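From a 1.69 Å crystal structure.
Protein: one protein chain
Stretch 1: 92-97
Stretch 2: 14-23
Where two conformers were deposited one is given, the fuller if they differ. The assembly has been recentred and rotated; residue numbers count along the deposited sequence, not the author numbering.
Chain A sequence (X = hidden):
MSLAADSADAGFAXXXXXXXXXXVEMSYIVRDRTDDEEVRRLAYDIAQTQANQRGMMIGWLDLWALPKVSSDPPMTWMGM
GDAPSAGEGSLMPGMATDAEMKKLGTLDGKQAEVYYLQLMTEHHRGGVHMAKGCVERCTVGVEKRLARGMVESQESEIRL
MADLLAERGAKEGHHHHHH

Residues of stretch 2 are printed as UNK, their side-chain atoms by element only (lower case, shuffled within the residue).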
# COMPACT_ATOMS: atom_id res chain seq x y z
N MSE A 92 1.98 -10.46 -18.64
CA MSE A 92 2.63 -9.17 -18.84
C MSE A 92 4.14 -9.26 -18.60
O MSE A 92 4.59 -10.12 -17.82
CB MSE A 92 2.07 -8.14 -17.85
CG MSE A 92 0.79 -7.51 -18.25
SE MSE A 92 0.34 -6.29 -16.77
CE MSE A 92 -0.62 -7.53 -15.62
N PRO A 93 4.92 -8.38 -19.26
CA PRO A 93 6.38 -8.42 -19.10
C PRO A 93 6.82 -8.48 -17.61
O PRO A 93 6.37 -7.67 -16.80
CB PRO A 93 6.83 -7.09 -19.75
CG PRO A 93 5.78 -6.80 -20.78
CD PRO A 93 4.49 -7.34 -20.23
N GLY A 94 7.67 -9.45 -17.28
CA GLY A 94 8.26 -9.56 -15.94
C GLY A 94 7.39 -10.15 -14.85
O GLY A 94 7.87 -10.37 -13.73
N MSE A 95 6.11 -10.41 -15.16
CA MSE A 95 5.20 -11.04 -14.19
C MSE A 95 5.71 -12.42 -13.80
O MSE A 95 6.15 -13.20 -14.66
CB MSE A 95 3.77 -11.19 -14.72
CG MSE A 95 3.00 -9.92 -14.86
SE MSE A 95 2.57 -9.20 -13.11
CE MSE A 95 1.25 -10.40 -12.44
N ALA A 96 5.68 -12.72 -12.51
CA ALA A 96 6.04 -14.06 -12.03
C ALA A 96 4.89 -15.04 -12.28
O ALA A 96 3.71 -14.67 -12.23
CB ALA A 96 6.43 -14.04 -10.54
N THR A 97 5.22 -16.29 -12.58
CA THR A 97 4.17 -17.30 -12.74
C THR A 97 3.65 -17.77 -11.38
O THR A 97 4.32 -17.61 -10.34
CB THR A 97 4.72 -18.54 -13.47
OG1 THR A 97 5.62 -19.23 -12.59
CG2 THR A 97 5.43 -18.11 -14.76
N UNK A 14 -4.41 0.47 -15.41
CA UNK A 14 -4.95 -0.87 -15.15
C UNK A 14 -3.83 -1.91 -15.03
O UNK A 14 -3.76 -2.68 -14.04
c UNK A 14 -5.91 -1.30 -16.27
n UNK A 14 -11.02 1.07 -18.05
n UNK A 14 -9.10 0.72 -19.25
n UNK A 14 -9.46 -0.44 -17.28
c UNK A 14 -8.20 -1.17 -17.29
c UNK A 14 -7.28 -0.65 -16.19
c UNK A 14 -9.85 0.46 -18.19
N UNK A 15 -2.96 -1.93 -16.04
CA UNK A 15 -1.94 -2.97 -16.18
C UNK A 15 -0.86 -2.82 -15.12
O UNK A 15 -0.49 -3.79 -14.46
o UNK A 15 -3.36 -3.89 -18.41
c UNK A 15 -1.30 -2.91 -17.58
o UNK A 15 -1.85 -3.26 -19.86
c UNK A 15 -2.26 -3.38 -18.69
N UNK A 16 -0.38 -1.59 -14.92
CA UNK A 16 0.67 -1.40 -13.94
C UNK A 16 0.12 -1.64 -12.52
O UNK A 16 0.87 -2.07 -11.64
c UNK A 16 4.87 -0.16 -15.01
c UNK A 16 1.36 -0.04 -14.10
se UNK A 16 4.01 -1.22 -13.68
c UNK A 16 2.60 0.11 -13.26
N UNK A 17 -1.17 -1.37 -12.29
CA UNK A 17 -1.75 -1.68 -10.97
C UNK A 17 -1.68 -3.19 -10.64
O UNK A 17 -1.31 -3.58 -9.52
c UNK A 17 -3.17 -1.15 -10.84
o UNK A 17 -3.13 0.27 -10.74
N UNK A 18 -2.04 -4.02 -11.62
CA UNK A 18 -1.93 -5.48 -11.46
C UNK A 18 -0.46 -5.89 -11.26
O UNK A 18 -0.15 -6.75 -10.43
c UNK A 18 -2.35 -7.73 -12.53
c UNK A 18 -4.09 -5.92 -12.71
c UNK A 18 -2.58 -6.22 -12.64
N UNK A 19 0.45 -5.28 -12.02
CA UNK A 19 1.88 -5.59 -11.92
C UNK A 19 2.41 -5.26 -10.51
O UNK A 19 3.06 -6.10 -9.85
c UNK A 19 4.22 -6.29 -14.39
n UNK A 19 5.15 -5.02 -12.87
c UNK A 19 6.12 -5.67 -13.49
n UNK A 19 5.59 -6.45 -14.41
c UNK A 19 2.63 -4.79 -12.97
c UNK A 19 3.94 -5.40 -13.41
N UNK A 20 2.07 -4.06 -10.04
CA UNK A 20 2.44 -3.59 -8.71
C UNK A 20 1.91 -4.53 -7.62
O UNK A 20 2.63 -4.89 -6.67
c UNK A 20 4.41 -0.14 -10.18
c UNK A 20 2.82 -1.09 -8.97
c UNK A 20 2.98 0.19 -8.55
n UNK A 20 3.97 0.75 -9.32
c UNK A 20 1.90 -2.17 -8.48
n UNK A 20 3.72 -1.26 -10.01
N UNK A 21 0.65 -4.93 -7.76
CA UNK A 21 0.02 -5.85 -6.81
C UNK A 21 0.89 -7.10 -6.58
O UNK A 21 1.05 -7.55 -5.43
c UNK A 21 -2.10 -7.19 -6.38
c UNK A 21 -1.35 -6.28 -7.33
n UNK A 21 -4.51 -7.09 -6.15
o UNK A 21 -3.65 -8.13 -7.97
c UNK A 21 -3.49 -7.51 -6.90
N UNK A 22 1.42 -7.67 -7.66
CA UNK A 22 2.26 -8.86 -7.50
C UNK A 22 3.58 -8.56 -6.78
O UNK A 22 4.05 -9.38 -5.97
c UNK A 22 2.51 -9.54 -8.84
o UNK A 22 4.38 -11.16 -10.61
c UNK A 22 3.06 -10.96 -8.62
n UNK A 22 2.86 -12.77 -10.18
c UNK A 22 3.49 -11.64 -9.89
N UNK A 23 4.19 -7.40 -7.06
CA UNK A 23 5.43 -7.02 -6.35
C UNK A 23 5.17 -6.92 -4.84
O UNK A 23 5.97 -7.41 -4.02
c UNK A 23 5.97 -5.71 -6.85

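Position 14 opens the hidden helical run with seven side-chain atoms: three carbons, a nitrogen, then a carbon bearing two more nitrogens. That guanidinium ending is arginine, R14, which stays out of reach of stretch 1 and has its nitrogens hydrogen-bonded elsewhere in the structure.

Position 15 has two carbons, the second carrying two oxygens. M92 SE lies 3.5 Å from the backbone O of position 15 and 3.8 Å from the CB of position 15, so the contact is packing against the base of the residue. A carboxylate on so short a stem is aspartate, D15.

At position 16, two carbons, a selenium and a terminal carbon run unbranched, and none of them touches stretch 1. This is selenomethionine, M16, whose CA-to-CB bond points away. Position 17 has one carbon and one oxygen and is out of reach: a serine, S17.

Position 18 has three carbons, one carrying the other two, and one of the two terminal carbons meets M92 CE at 3.5 Å. This beta-branched side chain is valine, V18. Its CA-to-CB bond points toward stretch 1 from an exposed position. The methyl end of M95 is only a distant neighbour, with M95 CE 4.5 Å from V18 CG1.

Position 19 bears one carbon and a five-membered ring of three carbons and two nitrogens. One ring nitrogen of position 19 lies 2.8 Å from P93 O, and a ring carbon of position 19 lies 3.6 Å from M95 SE. This is histidine, H19. Its CA-to-CB bond points sideways, but chi1 near t and chi2 of -96° bring the ring closer to the loop. There H19 NE2 donates a hydrogen bond to P93 O, a contact made at the ring edge, as an in-plane N-H requires. M95 SE, nearest to H19 CD2, is obliquely placed relative to the ring.

Position 20 repeats the same ring composition but makes no contact here. It is a second histidine, H20, and its CA-to-CB bond points away. Residue type alone does not make a contact; the side of the helix matters.

Position 21 has three carbons, the third carrying one oxygen and one nitrogen, and stays clear of stretch 1. It is glutamine, Q21; its CA-to-CB bond points sideways, and it touches a crystal neighbour.

Position 22 has the same inventory, but its terminal group reaches A96, and its third carbon lies 3.6 Å from M95 CE. It too is glutamine, Q22. Its amide uses both ends on one residue: A96 N donates to Q22 OE1 at 2.8 Å, and Q22 NE2 donates to A96 O at 2.9 Å.

Position 23 has a single carbon, out of reach: alanine, A23.

The contact works by letting helix side chains read a loop backbone. A type II turn from M92 to M95, closed by M95 N to M92 O at 3.1 Å, contains P93 and positive-phi G94, and P93 O accepts from H19. Three residues on, Q22 pairs with the backbone of A96. Between these polar anchors, M95 packs against both H19 and Q22, while M92 covers D15 and V18.

Stretch 2, residues 14-23: RDMSVHHQQA
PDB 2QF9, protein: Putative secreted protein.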